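Local structure of tapirin (Caldicellulosiruptor hydrothermalis, 6N2C) at residues G263-L268 with S283-I288; G303-V308 with W322-V327; F239-N244 with I259-N264; D277-L282 with T297-N302. The protein binds cellulose and probably serves to attach this extremely thermophilic bacterium to plant biomass. One frame throughout, in Å; residues are numbered along the deposited sequence. Where two conformers were deposited one is given.

All four contacts join successive rungs of one parallel beta-helix. Contact 3 comes first and shares G263 and N264 with contact 1: its second segment leaves strand 259-260 and turns toward strand 267-270. Their centres are about 7 Å apart. Contacts 1 and 2 lie on the same face of the helix, about 10 Å apart between centres, because strands 287-290 and 307-310 are neighbours. Contact 4 continues the face of contact 3, with strand 279-281 beside strand 259-260. Contacts 2 and 3 do not touch; their nearest atoms are about 6 Å apart. The zinc ion, held by H530, D532 and E551, lies away from all four.

Contact 1 of 4, residues G263-L268 with S283-I288; sequences GNNNRL and SGKDEI
N266 and D286 lie side by side and point the same way, with amide and carboxylate planes 32° apart. OD1 of D286 takes two bonds from N266. The backbone N of N266 meets D286 OD1 at 2.8 Å, nearly in line with the C-O bond. N266 ND2 meets the same D286 OD1 at 2.8 Å, on the syn side but out of the carboxylate plane. CG of N266 is anti to its carbonyl carbon (chi1 -60°), on the side of its own backbone N; from there ND2 and the backbone N both reach D286 OD1. The other oxygen of D286, OD2, accepts from N and OG of S283. The carboxylate is therefore gripped at both ends and held against rotation. S283 OG in turn receives the backbone N of N264 at 3.1 Å.

R267 and E287 also run side by side, both extended. Their guanidinium and carboxylate planes are 81° apart. E287 OE1 lies at the guanidinium edge, in its plane, and makes a salt bridge to R267 NE at 3.3 Å; as a hydrogen bond it is weak. A water links R267 NH2 to E287 OE2. The stronger partner of R267 is E269, which forms a salt bridge with NH1. On the opposite sheet face L268 CB meets I288 CG1 at 4.3 Å. The backbones pair in parallel through E287 N to N266 O and L268 N to E287 O.

Strands 267-270 and 287-290 lie on adjacent rungs, in the same face of the beta-helix. Strand 246-249 flanks the first, and strand 307-310 flanks the second.

Contact 2 of 4, residues G303-V308 with W322-V327; sequences GSSNLV and WTDKMV
G303 and T323 meet where two turns lead into neighbouring strands of the parallel beta-helix. T323 has OG1 anti to its backbone N (chi1 -164°), and this hydroxyl donates to G303 O at 2.9 Å. CG2 of T323 packs against N306 ND2 at 3.5 Å, the two side chains crossing at about a right angle. The polar end of N306 is bound elsewhere: ND2 donates to N302 O, and OD1 accepts from the backbone N of D286.

D324 takes a less common conformation. Its CG stands between the backbone N and the carbonyl carbon (chi1 54°), and the carboxylate turns back to the turn at S305. S305 N donates to D324 OD1 at 3.0 Å, almost straight, and comes from above the carboxylate plane.

The peptide bond between D324 and K325 is cis. The pairing shifts by one residue here: S305 faces D324, but L307 faces K325. The two bonds at this step, N306 N to D324 O and K325 N to N306 O, are both weak. Regular parallel pairing resumes with V308 N to K325 O and V327 N to V308 O.

K325 is extended beyond CG and lies alongside L307, pointing the same way. L307 CD1 rests on K325 CG at 3.7 Å and on V327 CG2 at 3.8 Å. V308 and M326 turn to the other sheet face, and the bend of M326 at chi3 (-98°) brings its CE within 4.1 Å of V308 CG1.

Contact 3 of 4, residues F239-N244 with I259-N264; sequences FIFGGN and ITFNGN
T260 is bonded to the segment 239-244 through both its backbone N and its O. F241 N donates to T260 O at 2.8 Å, and T260 N donates to F239 O at 2.9 Å. Both bonds are nearly straight, as expected for parallel strands. Beyond the strands a side chain carries the pairing on. N262 ND2 reaches F241 O at 3.0 Å, with the oxygen exactly in the amide plane. Further round the turn, N244 N donates to N264 O at 2.8 Å.

Outside these bonds the main packing is between F241 and F261. The rings lie side by side and point the same way, in an offset stack with centroids 4.2 Å apart and planes at 7°. CE2 of F261 stands over the centre of the F241 ring. Both rings have CG anti to the carbonyl carbon (chi1 -74° and -72°), and this matching torsion starts them off in the same direction. F239 CE1 covers the opposite face of F241, nearer its rim. I259 CG2 sits at the ring edge, 3.8 Å from F241 CE1. An alanine in place of F241 would remove the ring, and would probably open a gap between F239 and F261 and leave one face of F261 without its stacking partner.

The backbones come close at G243 and G263, whose CA atoms are 4.0 Å apart. A side chain on G263 would run into G242 O. F241 and F261, at matching positions on successive rungs, form a short aromatic stack, a familiar feature of the interior of parallel beta-helices.

Contact 4 of 4, residues D277-L282 with T297-N302; sequences DGTISL and TLDIRN
T279 and T297 pair in register, and three backbone hydrogen bonds follow. I280 N donates to T297 O, D299 N to I280 O and L282 N to D299 O, all nearly straight. Past the strands, N302 ND2 donates to L282 O at 3.1 Å.

Among the apolar contacts, I280 CG2 touches L298 CD1 at 3.8 Å. L282 CD1 also approaches L298 CD1, at 4.3 Å. Strands 279-281 and 297-300 belong to successive rungs of the parallel beta-helix, 12° apart in direction. I280, L282 and L298 are buried, while the threonines lie on the other face, only partly covered.

On that face T279 and T297 lie side by side. T279 OG1 is 3.5 Å from T297 CB, and T279 CG2 is 3.7 Å from D299 OD2. An alanine in place of T279 would lose both branches, and would probably leave T297 CB and the flank of D299 without these neighbours.

Charge and water meet at D299. OD1 accepts from N320, and D299 OD2 forms a salt bridge with R301 NH2 at 3.3 Å. One water links D299 OD2 to S281 OG; another bridges L282 O and R301 N.

Contact 1 of 4, residues G263-L268 with S283-I288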
loop_
_atom_site.group_PDB
_atom_site.type_symbol
_atom_site.label_atom_id
_atom_site.label_comp_id
_atom_site.label_asym_id
_atom_site.label_seq_id
_atom_site.Cartn_x
_atom_site.Cartn_y
_atom_site.Cartn_z
ATOM N N GLY A 263 -2.822 15.660 2.850
ATOM C CA GLY A 263 -3.094 16.277 4.127
ATOM C C GLY A 263 -1.917 16.242 5.097
ATOM O O GLY A 263 -1.937 16.838 6.189
ATOM N N ASN A 264 -0.850 15.541 4.693
ATOM C CA ASN A 264 0.321 15.354 5.419
ATOM C C ASN A 264 0.152 14.532 6.707
ATOM O O ASN A 264 -0.972 14.256 7.164
ATOM C CB ASN A 264 0.995 16.719 5.810
ATOM C CG ASN A 264 1.523 17.540 4.592
ATOM O OD1 ASN A 264 1.380 17.216 3.386
ATOM N ND2 ASN A 264 2.172 18.558 4.936
ATOM N N ASN A 265 1.279 14.224 7.303
ATOM C CA ASN A 265 1.393 13.569 8.589
ATOM C C ASN A 265 0.767 12.113 8.620
ATOM O O ASN A 265 0.438 11.648 9.678
ATOM C CB ASN A 265 0.757 14.386 9.678
ATOM C CG ASN A 265 1.493 15.709 9.900
ATOM O OD1 ASN A 265 2.655 15.673 10.204
ATOM N ND2 ASN A 265 0.804 16.839 9.718
ATOM N N ASN A 266 0.722 11.459 7.476
ATOM C CA ASN A 266 0.158 10.098 7.413
ATOM C C ASN A 266 1.283 9.122 7.611
ATOM O O ASN A 266 2.458 9.411 7.289
ATOM C CB ASN A 266 -0.448 9.894 6.079
ATOM C CG ASN A 266 -1.566 10.880 5.754
ATOM O OD1 ASN A 266 -2.659 10.797 6.305
ATOM N ND2 ASN A 266 -1.302 11.784 4.836
ATOM N N ARG A 267 0.906 7.865 7.992
ATOM C CA ARG A 267 1.888 6.812 8.154
ATOM C C ARG A 267 1.241 5.513 7.646
ATOM O O ARG A 267 0.079 5.255 7.982
ATOM C CB ARG A 267 2.241 6.649 9.609
ATOM C CG ARG A 267 3.343 5.621 9.848
ATOM C CD ARG A 267 3.847 5.591 11.330
ATOM N NE ARG A 267 4.948 4.672 11.530
ATOM C CZ ARG A 267 4.869 3.357 11.823
ATOM N NH1 ARG A 267 3.708 2.692 12.027
ATOM N NH2 ARG A 267 6.016 2.661 11.932
ATOM N N LEU A 268 1.984 4.808 6.839
ATOM C CA LEU A 268 1.581 3.460 6.342
ATOM C C LEU A 268 2.677 2.512 6.718
ATOM O O LEU A 268 3.793 2.610 6.199
ATOM C CB LEU A 268 1.436 3.502 4.839
ATOM C CG LEU A 268 0.982 2.234 4.090
ATOM C CD1 LEU A 268 -0.219 1.650 4.777
ATOM C CD2 LEU A 268 0.722 2.571 2.649
ATOM N N SER A 283 2.558 13.258 0.106
ATOM C CA SER A 283 2.098 14.661 0.216
ATOM C C SER A 283 3.018 15.612 0.957
ATOM O O SER A 283 2.896 16.839 0.781
ATOM C CB SER A 283 0.662 14.797 0.795
ATOM O OG SER A 283 0.576 14.461 2.169
ATOM N N GLY A 284 3.871 15.083 1.823
ATOM C CA GLY A 284 4.684 15.800 2.783
ATOM C C GLY A 284 4.479 15.363 4.214
ATOM O O GLY A 284 3.337 15.016 4.598
ATOM N N LYS A 285 5.565 15.213 4.967
ATOM C CA LYS A 285 5.519 14.716 6.322
ATOM C C LYS A 285 4.747 13.334 6.348
ATOM O O LYS A 285 4.120 12.996 7.326
ATOM C CB LYS A 285 4.850 15.674 7.283
ATOM C CG LYS A 285 5.640 16.960 7.461
ATOM C CD LYS A 285 6.531 16.756 8.657
ATOM C CE LYS A 285 5.962 17.564 9.784
ATOM N NZ LYS A 285 6.579 18.914 9.813
ATOM N N ASP A 286 4.911 12.571 5.285
ATOM C CA ASP A 286 4.256 11.247 5.190
ATOM C C ASP A 286 5.353 10.170 5.294
ATOM O O ASP A 286 6.479 10.341 4.778
ATOM C CB ASP A 286 3.502 11.125 3.894
ATOM C CG ASP A 286 2.286 12.000 3.835
ATOM O OD1 ASP A 286 1.527 12.093 4.848
ATOM O OD2 ASP A 286 1.972 12.447 2.703
ATOM N N GLU A 287 4.982 9.039 5.923
ATOM C CA GLU A 287 5.922 7.939 6.090
ATOM C C GLU A 287 5.348 6.646 5.600
ATOM O O GLU A 287 4.220 6.329 5.933
ATOM C CB GLU A 287 6.227 7.797 7.578
ATOM C CG GLU A 287 7.223 6.688 7.885
ATOM C CD GLU A 287 7.569 6.489 9.376
ATOM O OE1 GLU A 287 6.925 7.066 10.280
ATOM O OE2 GLU A 287 8.572 5.798 9.634
ATOM N N ILE A 288 6.162 5.873 4.882
ATOM C CA ILE A 288 5.828 4.484 4.509
ATOM C C ILE A 288 6.935 3.653 5.125
ATOM O O ILE A 288 8.126 3.928 4.918
ATOM C CB ILE A 288 5.817 4.322 3.031
ATOM C CG1 ILE A 288 4.641 5.123 2.450
ATOM C CG2 ILE A 288 5.591 2.835 2.681
ATOM C CD1 ILE A 288 4.440 4.904 1.014
HETATM O O HOH W 1 4.017 10.807 9.226
HETATM O O HOH W 2 8.312 4.407 11.893
#

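Contact 2 of 4, residues G303-V308 with W322-V327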
loop_
_atom_site.group_PDB
_atom_site.type_symbol
_atom_site.label_atom_id
_atom_site.label_comp_id
_atom_site.label_asym_id
_atom_site.label_seq_id
_atom_site.Cartn_x
_atom_site.Cartn_y
_atom_site.Cartn_z
ATOM N N GLY A 303 6.008 18.344 -0.925
ATOM C CA GLY A 303 6.327 18.660 0.481
ATOM C C GLY A 303 7.759 18.409 0.878
ATOM O O GLY A 303 8.663 18.423 0.038
ATOM N N SER A 304 7.967 18.082 2.147
ATOM C CA SER A 304 9.248 17.785 2.661
ATOM C C SER A 304 9.046 16.905 3.857
ATOM O O SER A 304 7.939 16.713 4.350
ATOM C CB SER A 304 10.042 19.093 3.025
ATOM O OG SER A 304 9.415 19.723 4.169
ATOM N N SER A 305 10.148 16.345 4.343
ATOM C CA SER A 305 10.171 15.545 5.533
ATOM C C SER A 305 9.333 14.263 5.398
ATOM O O SER A 305 8.785 13.798 6.391
ATOM C CB SER A 305 9.719 16.327 6.745
ATOM O OG SER A 305 10.158 15.648 7.898
ATOM N N ASN A 306 9.284 13.743 4.181
ATOM C CA ASN A 306 8.704 12.384 3.933
ATOM C C ASN A 306 9.738 11.376 4.295
ATOM O O ASN A 306 10.986 11.624 4.355
ATOM C CB ASN A 306 8.334 12.242 2.489
ATOM C CG ASN A 306 7.269 13.177 2.065
ATOM O OD1 ASN A 306 6.108 13.136 2.593
ATOM N ND2 ASN A 306 7.545 13.933 0.979
ATOM N N LEU A 307 9.307 10.119 4.459
ATOM C CA LEU A 307 10.298 9.065 4.693
ATOM C C LEU A 307 9.701 7.759 4.148
ATOM O O LEU A 307 8.624 7.375 4.577
ATOM C CB LEU A 307 10.579 8.879 6.157
ATOM C CG LEU A 307 11.568 7.755 6.549
ATOM C CD1 LEU A 307 12.843 7.901 5.811
ATOM C CD2 LEU A 307 11.758 7.610 8.028
ATOM N N VAL A 308 10.329 7.193 3.152
ATOM C CA VAL A 308 9.970 5.865 2.649
ATOM C C VAL A 308 11.163 4.922 3.017
ATOM O O VAL A 308 12.267 5.091 2.519
ATOM C CB VAL A 308 9.727 5.813 1.154
ATOM C CG1 VAL A 308 9.451 4.358 0.763
ATOM C CG2 VAL A 308 8.531 6.700 0.787
ATOM N N TRP A 322 12.202 13.781 -5.315
ATOM C CA TRP A 322 12.437 15.227 -5.514
ATOM C C TRP A 322 12.438 15.997 -4.193
ATOM O O TRP A 322 12.602 17.215 -4.180
ATOM C CB TRP A 322 11.430 15.819 -6.519
ATOM C CG TRP A 322 11.359 15.192 -7.873
ATOM C CD1 TRP A 322 11.889 14.012 -8.303
ATOM C CD2 TRP A 322 10.624 15.699 -8.959
ATOM N NE1 TRP A 322 11.567 13.796 -9.599
ATOM C CE2 TRP A 322 10.786 14.841 -10.010
ATOM C CE3 TRP A 322 9.877 16.857 -9.145
ATOM C CZ2 TRP A 322 10.163 15.051 -11.248
ATOM C CZ3 TRP A 322 9.270 17.062 -10.336
ATOM C CH2 TRP A 322 9.418 16.176 -11.384
ATOM N N THR A 323 12.363 15.270 -3.062
ATOM C CA THR A 323 12.441 15.795 -1.755
ATOM C C THR A 323 12.953 14.735 -0.795
ATOM O O THR A 323 13.244 13.604 -1.262
ATOM C CB THR A 323 11.065 16.389 -1.360
ATOM O OG1 THR A 323 11.282 17.234 -0.221
ATOM C CG2 THR A 323 10.030 15.237 -1.035
ATOM N N ASP A 324 13.104 15.028 0.488
ATOM C CA ASP A 324 13.593 14.068 1.460
ATOM C C ASP A 324 12.434 13.162 1.836
ATOM O O ASP A 324 11.349 13.696 2.041
ATOM C CB ASP A 324 14.217 14.731 2.686
ATOM C CG ASP A 324 13.298 15.748 3.395
ATOM O OD1 ASP A 324 12.625 16.618 2.756
ATOM O OD2 ASP A 324 13.218 15.642 4.607
ATOM N N LYS A 325 12.594 11.836 1.950
ATOM C CA LYS A 325 13.717 11.009 1.514
ATOM C C LYS A 325 13.255 9.532 1.348
ATOM O O LYS A 325 12.119 9.168 1.645
ATOM C CB LYS A 325 14.890 11.048 2.494
ATOM C CG LYS A 325 14.596 10.592 3.920
ATOM C CD LYS A 325 15.815 10.870 4.811
ATOM C CE LYS A 325 15.573 10.687 6.310
ATOM N NZ LYS A 325 16.840 10.768 7.093
ATOM N N MET A 326 14.145 8.739 0.810
ATOM C CA MET A 326 13.984 7.256 0.763
ATOM C C MET A 326 15.205 6.684 1.485
ATOM O O MET A 326 16.316 7.212 1.242
ATOM C CB MET A 326 13.994 6.742 -0.613
ATOM C CG MET A 326 13.848 5.227 -0.665
ATOM S SD MET A 326 13.622 4.686 -2.371
ATOM C CE MET A 326 11.935 4.521 -2.471
ATOM N N VAL A 327 14.996 5.738 2.403
ATOM C CA VAL A 327 16.064 4.959 3.039
ATOM C C VAL A 327 16.009 3.466 2.661
ATOM O O VAL A 327 14.924 2.861 2.787
ATOM C CB VAL A 327 15.980 5.093 4.561
ATOM C CG1 VAL A 327 16.939 4.139 5.293
ATOM C CG2 VAL A 327 16.309 6.567 4.968
HETATM O O HOH W 3 12.747 12.522 6.113
#

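Contact 3 of 4, residues F239-N244 with I259-N264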
loop_
_atom_site.group_PDB
_atom_site.type_symbol
_atom_site.label_atom_id
_atom_site.label_comp_id
_atom_site.label_asym_id
_atom_site.label_seq_id
_atom_site.Cartn_x
_atom_site.Cartn_y
_atom_site.Cartn_z
ATOM N N PHE A 239 -6.450 3.616 -2.669
ATOM C CA PHE A 239 -6.557 3.894 -1.244
ATOM C C PHE A 239 -6.135 5.354 -1.054
ATOM O O PHE A 239 -5.046 5.743 -1.521
ATOM C CB PHE A 239 -5.689 2.956 -0.444
ATOM C CG PHE A 239 -5.899 3.080 1.034
ATOM C CD1 PHE A 239 -5.298 4.112 1.779
ATOM C CD2 PHE A 239 -6.740 2.203 1.714
ATOM C CE1 PHE A 239 -5.563 4.249 3.161
ATOM C CE2 PHE A 239 -6.957 2.333 3.074
ATOM C CZ PHE A 239 -6.382 3.341 3.787
ATOM N N ILE A 240 -7.010 6.159 -0.467
ATOM C CA ILE A 240 -6.795 7.610 -0.396
ATOM C C ILE A 240 -6.679 7.996 1.056
ATOM O O ILE A 240 -7.646 7.800 1.843
ATOM C CB ILE A 240 -7.982 8.353 -1.074
ATOM C CG1 ILE A 240 -7.987 7.934 -2.565
ATOM C CG2 ILE A 240 -7.839 9.844 -0.843
ATOM C CD1 ILE A 240 -9.183 8.356 -3.371
ATOM N N PHE A 241 -5.528 8.588 1.445
ATOM C CA PHE A 241 -5.356 9.108 2.799
ATOM C C PHE A 241 -5.914 10.542 2.883
ATOM O O PHE A 241 -5.949 11.253 1.859
ATOM C CB PHE A 241 -3.881 9.191 3.219
ATOM C CG PHE A 241 -3.221 7.863 3.537
ATOM C CD1 PHE A 241 -2.808 7.017 2.546
ATOM C CD2 PHE A 241 -3.036 7.487 4.796
ATOM C CE1 PHE A 241 -2.266 5.780 2.815
ATOM C CE2 PHE A 241 -2.437 6.291 5.082
ATOM C CZ PHE A 241 -2.096 5.395 4.113
ATOM N N GLY A 242 -6.314 10.978 4.068
ATOM C CA GLY A 242 -6.864 12.326 4.275
ATOM C C GLY A 242 -6.057 13.300 5.087
ATOM O O GLY A 242 -6.229 14.543 4.967
ATOM N N GLY A 243 -5.148 12.778 5.875
ATOM C CA GLY A 243 -4.265 13.557 6.747
ATOM C C GLY A 243 -4.191 13.107 8.163
ATOM O O GLY A 243 -5.231 12.809 8.769
ATOM N N ASN A 244 -2.959 12.982 8.675
ATOM C CA ASN A 244 -2.729 12.513 10.022
ATOM C C ASN A 244 -3.342 11.094 10.298
ATOM O O ASN A 244 -3.636 10.750 11.459
ATOM C CB ASN A 244 -3.231 13.513 11.041
ATOM C CG ASN A 244 -2.652 13.302 12.389
ATOM O OD1 ASN A 244 -1.454 13.076 12.568
ATOM N ND2 ASN A 244 -3.513 13.420 13.384
ATOM N N ILE A 259 -2.091 4.550 -4.446
ATOM C CA ILE A 259 -2.244 4.930 -3.044
ATOM C C ILE A 259 -1.867 6.410 -2.969
ATOM O O ILE A 259 -0.714 6.765 -3.255
ATOM C CB ILE A 259 -1.362 4.119 -2.122
ATOM C CG1 ILE A 259 -1.581 2.557 -2.365
ATOM C CG2 ILE A 259 -1.557 4.539 -0.680
ATOM C CD1 ILE A 259 -0.711 1.672 -1.475
ATOM N N THR A 260 -2.824 7.235 -2.570
ATOM C CA THR A 260 -2.658 8.706 -2.683
ATOM C C THR A 260 -2.713 9.304 -1.306
ATOM O O THR A 260 -3.727 9.184 -0.644
ATOM C CB THR A 260 -3.658 9.333 -3.627
ATOM O OG1 THR A 260 -3.737 8.633 -4.869
ATOM C CG2 THR A 260 -3.338 10.804 -3.851
ATOM N N PHE A 261 -1.602 9.909 -0.882
ATOM C CA PHE A 261 -1.466 10.581 0.384
ATOM C C PHE A 261 -1.936 12.017 0.181
ATOM O O PHE A 261 -1.602 12.635 -0.834
ATOM C CB PHE A 261 -0.032 10.543 0.857
ATOM C CG PHE A 261 0.441 9.207 1.331
ATOM C CD1 PHE A 261 0.831 8.205 0.440
ATOM C CD2 PHE A 261 0.451 8.897 2.685
ATOM C CE1 PHE A 261 1.228 6.942 0.930
ATOM C CE2 PHE A 261 0.865 7.652 3.183
ATOM C CZ PHE A 261 1.258 6.672 2.282
ATOM N N ASN A 262 -2.714 12.513 1.109
ATOM C CA ASN A 262 -3.146 13.926 1.195
ATOM C C ASN A 262 -3.080 14.348 2.624
ATOM O O ASN A 262 -3.317 13.566 3.512
ATOM C CB ASN A 262 -4.602 14.109 0.783
ATOM C CG ASN A 262 -4.849 13.691 -0.622
ATOM O OD1 ASN A 262 -4.454 14.398 -1.554
ATOM N ND2 ASN A 262 -5.380 12.436 -0.812
ATOM N N GLY A 263 -2.822 15.660 2.850
ATOM C CA GLY A 263 -3.094 16.277 4.127
ATOM C C GLY A 263 -1.917 16.242 5.097
ATOM O O GLY A 263 -1.937 16.838 6.189
ATOM N N ASN A 264 -0.850 15.541 4.693
ATOM C CA ASN A 264 0.321 15.354 5.419
ATOM C C ASN A 264 0.152 14.532 6.707
ATOM O O ASN A 264 -0.972 14.256 7.164
ATOM C CB ASN A 264 0.995 16.719 5.810
ATOM C CG ASN A 264 1.523 17.540 4.592
ATOM O OD1 ASN A 264 1.380 17.216 3.386
ATOM N ND2 ASN A 264 2.172 18.558 4.936
#

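Contact 4 of 4, residues D277-L282 with T297-N302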
loop_
_atom_site.group_PDB
_atom_site.type_symbol
_atom_site.label_atom_id
_atom_site.label_comp_id
_atom_site.label_asym_id
_atom_site.label_seq_id
_atom_site.Cartn_x
_atom_site.Cartn_y
_atom_site.Cartn_z
ATOM N N ASP A 277 -0.901 -1.593 -8.627
ATOM C CA ASP A 277 -0.695 -1.436 -10.035
ATOM C C ASP A 277 -0.588 0.027 -10.467
ATOM O O ASP A 277 -0.386 0.266 -11.701
ATOM C CB ASP A 277 -1.792 -2.110 -10.821
ATOM C CG ASP A 277 -1.817 -3.650 -10.584
ATOM O OD1 ASP A 277 -0.721 -4.213 -10.587
ATOM O OD2 ASP A 277 -2.956 -4.244 -10.504
ATOM N N GLY A 278 -0.737 0.956 -9.553
ATOM C CA GLY A 278 -0.771 2.417 -9.860
ATOM C C GLY A 278 0.346 3.176 -9.170
ATOM O O GLY A 278 1.419 2.671 -8.870
ATOM N N THR A 279 0.053 4.430 -8.900
ATOM C CA THR A 279 1.030 5.344 -8.338
ATOM C C THR A 279 0.819 5.485 -6.849
ATOM O O THR A 279 -0.315 5.644 -6.404
ATOM C CB THR A 279 0.902 6.699 -9.044
ATOM O OG1 THR A 279 1.267 6.562 -10.408
ATOM C CG2 THR A 279 1.792 7.714 -8.480
ATOM N N ILE A 280 1.906 5.439 -6.099
ATOM C CA ILE A 280 1.966 5.705 -4.709
ATOM C C ILE A 280 2.555 7.066 -4.566
ATOM O O ILE A 280 3.697 7.269 -5.001
ATOM C CB ILE A 280 2.819 4.655 -3.918
ATOM C CG1 ILE A 280 2.182 3.254 -4.093
ATOM C CG2 ILE A 280 2.921 5.085 -2.437
ATOM C CD1 ILE A 280 3.021 2.181 -3.368
ATOM N N SER A 281 1.778 8.003 -4.083
ATOM C CA SER A 281 2.180 9.432 -4.088
ATOM C C SER A 281 2.136 10.090 -2.735
ATOM O O SER A 281 1.031 10.177 -2.148
ATOM C CB SER A 281 1.296 10.173 -5.112
ATOM O OG SER A 281 1.576 11.594 -5.033
ATOM N N LEU A 282 3.312 10.579 -2.234
ATOM C CA LEU A 282 3.387 11.194 -0.920
ATOM C C LEU A 282 3.037 12.724 -0.978
ATOM O O LEU A 282 3.123 13.333 -2.074
ATOM C CB LEU A 282 4.718 10.953 -0.191
ATOM C CG LEU A 282 4.802 9.513 0.379
ATOM C CD1 LEU A 282 4.923 8.439 -0.722
ATOM C CD2 LEU A 282 6.027 9.481 1.233
ATOM N N THR A 297 4.587 3.472 -10.151
ATOM C CA THR A 297 5.320 4.685 -9.939
ATOM C C THR A 297 5.312 4.949 -8.449
ATOM O O THR A 297 4.282 4.904 -7.788
ATOM C CB THR A 297 4.682 5.858 -10.653
ATOM O OG1 THR A 297 4.784 5.715 -12.070
ATOM C CG2 THR A 297 5.323 7.203 -10.258
ATOM N N LEU A 298 6.472 5.237 -7.875
ATOM C CA LEU A 298 6.587 5.745 -6.501
ATOM C C LEU A 298 7.077 7.226 -6.503
ATOM O O LEU A 298 8.171 7.461 -6.978
ATOM C CB LEU A 298 7.541 4.892 -5.668
ATOM C CG LEU A 298 7.837 5.346 -4.218
ATOM C CD1 LEU A 298 6.574 5.582 -3.435
ATOM C CD2 LEU A 298 8.729 4.319 -3.523
ATOM N N ASP A 299 6.192 8.129 -6.080
ATOM C CA ASP A 299 6.424 9.615 -6.097
ATOM C C ASP A 299 6.723 10.116 -4.706
ATOM O O ASP A 299 5.865 10.066 -3.809
ATOM C CB ASP A 299 5.214 10.339 -6.730
ATOM C CG ASP A 299 5.247 10.357 -8.247
ATOM O OD1 ASP A 299 6.300 10.225 -8.861
ATOM O OD2 ASP A 299 4.178 10.576 -8.853
ATOM N N ILE A 300 7.963 10.521 -4.484
ATOM C CA ILE A 300 8.352 11.196 -3.298
ATOM C C ILE A 300 8.746 12.631 -3.706
ATOM O O ILE A 300 9.944 12.948 -3.799
ATOM C CB ILE A 300 9.475 10.507 -2.536
ATOM C CG1 ILE A 300 9.164 9.024 -2.343
ATOM C CG2 ILE A 300 9.731 11.148 -1.178
ATOM C CD1 ILE A 300 10.345 8.290 -1.817
ATOM N N ARG A 301 7.737 13.412 -4.014
ATOM C CA ARG A 301 8.000 14.719 -4.661
ATOM C C ARG A 301 7.392 15.908 -3.916
ATOM O O ARG A 301 8.009 16.958 -3.867
ATOM C CB ARG A 301 7.379 14.755 -6.023
ATOM C CG ARG A 301 7.967 13.729 -6.947
ATOM C CD ARG A 301 7.636 14.010 -8.419
ATOM N NE ARG A 301 6.286 13.747 -8.746
ATOM C CZ ARG A 301 5.751 13.871 -9.956
ATOM N NH1 ARG A 301 6.473 14.266 -10.997
ATOM N NH2 ARG A 301 4.484 13.594 -10.139
ATOM N N ASN A 302 6.217 15.745 -3.389
ATOM C CA ASN A 302 5.494 16.802 -2.698
ATOM C C ASN A 302 5.975 17.043 -1.294
ATOM O O ASN A 302 6.318 16.139 -0.485
ATOM C CB ASN A 302 4.010 16.497 -2.579
ATOM C CG ASN A 302 3.330 16.491 -3.872
ATOM O OD1 ASN A 302 3.654 17.328 -4.724
ATOM N ND2 ASN A 302 2.385 15.525 -4.091
HETATM O O HOH W 4 2.090 11.929 -7.852
HETATM O O HOH W 5 4.917 13.233 -4.213
#